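Local atomic coordinates of putative type 11 methyltransferase (Sulfolobus solfataricus, PDB entry 3I9F), a protein that probably acts as an S-adenosylmethionine-dependent methyltransferase and binds zinc ions. Residues I126-E130 against K131-G135. Residues are numbered along the deposited sequence; the frame is centred on the assembly and turned at random.
Sequences IRMDE and KDYMG
M128 folds back over the ring of Y133 at the start of helix 130-136. The thioether chain bends at its last torsion (chi3 43°), which sets M128 CE above the ring centre, 3.7 Å from the Y133 centroid and 8° off the normal: a CH-pi contact within a Met-aromatic pair, with the sulfur farther above the same face. This is the tightly packed side, where Y133 touches I110 and F153 of the sheet and its hydroxyl bonds to D112. Replacing Y133 with an alanine is likely to leave the M128 methyl without its aromatic floor and D112 without this hydroxyl partner. Next to it lies a capping box, which starts the helix that follows strand 106-113 and precedes strand 140-146 along the chain of the Rossmann-like methyltransferase fold. As N-cap, D129 takes the D132 amide on OD1 (N to OD1 2.8 Å), while D132 OD2 accepts from D129 N at 3.2 Å, on its anti side. The carboxylate planes are nearly parallel but offset and bring D129 OD1 within 3.0 Å of D132 OD2, a repulsion that K115, salt-bridged to D132, probably eases. Toward solvent the contact loosens: exposed K131 runs outward, laying CB 3.5 Å from D129 OD1.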
ATOM      1  N   ILE B 126     -17.156 -16.448  20.725  1.00 41.77           N
ATOM      2  CA  ILE B 126     -16.283 -15.483  20.106  1.00 41.32           C
ATOM      3  C   ILE B 126     -17.026 -14.193  19.741  1.00 40.37           C
ATOM      4  O   ILE B 126     -16.420 -13.284  19.247  1.00 40.68           O
ATOM      5  CB  ILE B 126     -15.547 -16.142  18.881  1.00 41.93           C
ATOM      6  CG1 ILE B 126     -14.134 -15.556  18.691  1.00 44.39           C
ATOM      7  CG2 ILE B 126     -16.377 -16.063  17.620  1.00 41.69           C
ATOM      8  CD1 ILE B 126     -13.175 -15.793  19.915  1.00 44.85           C
ATOM      9  N   ARG B 127     -18.331 -14.103  20.005  1.00 39.51           N
ATOM     10  CA  ARG B 127     -19.150 -12.982  19.516  1.00 38.10           C
ATOM     11  C   ARG B 127     -19.187 -11.822  20.458  1.00 37.28           C
ATOM     12  O   ARG B 127     -19.152 -12.006  21.667  1.00 37.47           O
ATOM     13  CB  ARG B 127     -20.606 -13.411  19.320  1.00 37.82           C
ATOM     14  CG  ARG B 127     -20.804 -14.383  18.214  1.00 37.13           C
ATOM     15  CD  ARG B 127     -22.249 -14.621  17.889  1.00 34.77           C
ATOM     16  NE  ARG B 127     -22.388 -15.760  17.003  1.00 37.65           N
ATOM     17  CZ  ARG B 127     -23.470 -16.074  16.289  1.00 35.64           C
ATOM     18  NH1 ARG B 127     -24.544 -15.323  16.311  1.00 34.03           N
ATOM     19  NH2 ARG B 127     -23.442 -17.137  15.513  1.00 35.22           N
ATOM     20  N   MET B 128     -19.376 -10.646  19.877  1.00 36.82           N
ATOM     21  CA  MET B 128     -19.418  -9.385  20.580  1.00 36.51           C
ATOM     22  C   MET B 128     -20.670  -8.584  20.202  1.00 37.82           C
ATOM     23  O   MET B 128     -20.977  -8.430  19.018  1.00 37.70           O
ATOM     24  CB  MET B 128     -18.186  -8.539  20.215  1.00 35.70           C
ATOM     25  CG  MET B 128     -16.795  -9.085  20.682  1.00 32.94           C
ATOM     26  SD  MET B 128     -15.380  -8.197  19.978  1.00 23.45           S
ATOM     27  CE  MET B 128     -16.001  -6.547  20.172  1.00 24.77           C
ATOM     28  N   ASP B 129     -21.346  -8.005  21.200  1.00 38.69           N
ATOM     29  CA  ASP B 129     -22.463  -7.097  20.953  1.00 39.45           C
ATOM     30  C   ASP B 129     -21.990  -5.660  20.957  1.00 39.82           C
ATOM     31  O   ASP B 129     -20.801  -5.384  21.163  1.00 39.52           O
ATOM     32  CB  ASP B 129     -23.560  -7.285  21.995  1.00 40.05           C
ATOM     33  CG  ASP B 129     -23.043  -7.139  23.404  1.00 44.10           C
ATOM     34  OD1 ASP B 129     -22.042  -6.395  23.594  1.00 50.39           O
ATOM     35  OD2 ASP B 129     -23.615  -7.765  24.322  1.00 47.30           O
ATOM     36  N   GLU B 130     -22.919  -4.736  20.699  1.00 40.19           N
ATOM     37  CA  GLU B 130     -22.648  -3.309  20.814  1.00 40.45           C
ATOM     38  C   GLU B 130     -21.830  -2.972  22.036  1.00 40.14           C
ATOM     39  O   GLU B 130     -20.819  -2.279  21.961  1.00 40.10           O
ATOM     40  CB  GLU B 130     -23.942  -2.512  20.934  1.00 40.86           C
ATOM     41  CG  GLU B 130     -23.692  -1.001  20.859  1.00 44.09           C
ATOM     42  CD  GLU B 130     -24.955  -0.139  20.780  1.00 45.54           C
ATOM     43  OE1 GLU B 130     -25.910  -0.521  20.059  1.00 47.15           O
ATOM     44  OE2 GLU B 130     -24.959   0.927  21.441  1.00 45.01           O
ATOM     45  N   LYS B 131     -22.283  -3.429  23.187  1.00 40.07           N
ATOM     46  CA  LYS B 131     -21.631  -3.005  24.408  1.00 40.28           C
ATOM     47  C   LYS B 131     -20.148  -3.440  24.377  1.00 39.39           C
ATOM     48  O   LYS B 131     -19.278  -2.684  24.755  1.00 37.89           O
ATOM     49  CB  LYS B 131     -22.381  -3.528  25.623  1.00 40.31           C
ATOM     50  CG  LYS B 131     -21.796  -3.027  26.930  1.00 45.25           C
ATOM     51  CD  LYS B 131     -22.526  -3.606  28.154  1.00 50.70           C
ATOM     52  CE  LYS B 131     -22.014  -2.962  29.469  1.00 53.59           C
ATOM     53  NZ  LYS B 131     -21.711  -1.480  29.375  1.00 54.68           N
ATOM     54  N   ASP B 132     -19.881  -4.652  23.892  1.00 39.23           N
ATOM     55  CA  ASP B 132     -18.499  -5.146  23.755  1.00 39.33           C
ATOM     56  C   ASP B 132     -17.692  -4.288  22.791  1.00 38.55           C
ATOM     57  O   ASP B 132     -16.540  -3.976  23.050  1.00 39.09           O
ATOM     58  CB  ASP B 132     -18.473  -6.617  23.313  1.00 39.30           C
ATOM     59  CG  ASP B 132     -19.095  -7.559  24.354  1.00 42.18           C
ATOM     60  OD1 ASP B 132     -18.771  -7.401  25.570  1.00 46.72           O
ATOM     61  OD2 ASP B 132     -19.892  -8.454  23.963  1.00 40.35           O
ATOM     62  N   TYR B 133     -18.314  -3.891  21.688  1.00 38.01           N
ATOM     63  CA  TYR B 133     -17.647  -3.092  20.713  1.00 37.15           C
ATOM     64  C   TYR B 133     -17.253  -1.779  21.349  1.00 37.37           C
ATOM     65  O   TYR B 133     -16.116  -1.346  21.195  1.00 38.28           O
ATOM     66  CB  TYR B 133     -18.471  -2.927  19.429  1.00 36.48           C
ATOM     67  CG  TYR B 133     -18.140  -3.984  18.379  1.00 35.53           C
ATOM     68  CD1 TYR B 133     -18.886  -5.124  18.247  1.00 32.60           C
ATOM     69  CD2 TYR B 133     -17.066  -3.831  17.529  1.00 36.38           C
ATOM     70  CE1 TYR B 133     -18.587  -6.070  17.309  1.00 31.73           C
ATOM     71  CE2 TYR B 133     -16.767  -4.771  16.581  1.00 33.43           C
ATOM     72  CZ  TYR B 133     -17.526  -5.897  16.493  1.00 33.72           C
ATOM     73  OH  TYR B 133     -17.205  -6.872  15.560  1.00 34.31           O
ATOM     74  N   MET B 134     -18.128  -1.172  22.118  1.00 37.46           N
ATOM     75  CA  MET B 134     -17.823   0.168  22.642  1.00 37.81           C
ATOM     76  C   MET B 134     -16.783   0.184  23.790  1.00 37.74           C
ATOM     77  O   MET B 134     -16.191   1.217  24.064  1.00 39.04           O
ATOM     78  CB  MET B 134     -19.117   0.935  22.987  1.00 38.06           C
ATOM     79  CG  MET B 134     -20.138   0.969  21.790  1.00 37.32           C
ATOM     80  SD  MET B 134     -19.465   1.354  20.141  1.00 35.47           S
ATOM     81  CE  MET B 134     -18.943   3.019  20.547  1.00 31.43           C
ATOM     82  N   GLY B 135     -16.531  -0.956  24.420  1.00 37.20           N
ATOM     83  CA  GLY B 135     -15.379  -1.123  25.280  1.00 36.44           C
ATOM     84  C   GLY B 135     -14.080  -0.947  24.509  1.00 36.54           C
ATOM     85  O   GLY B 135     -13.177  -0.310  24.996  1.00 37.17           O
TER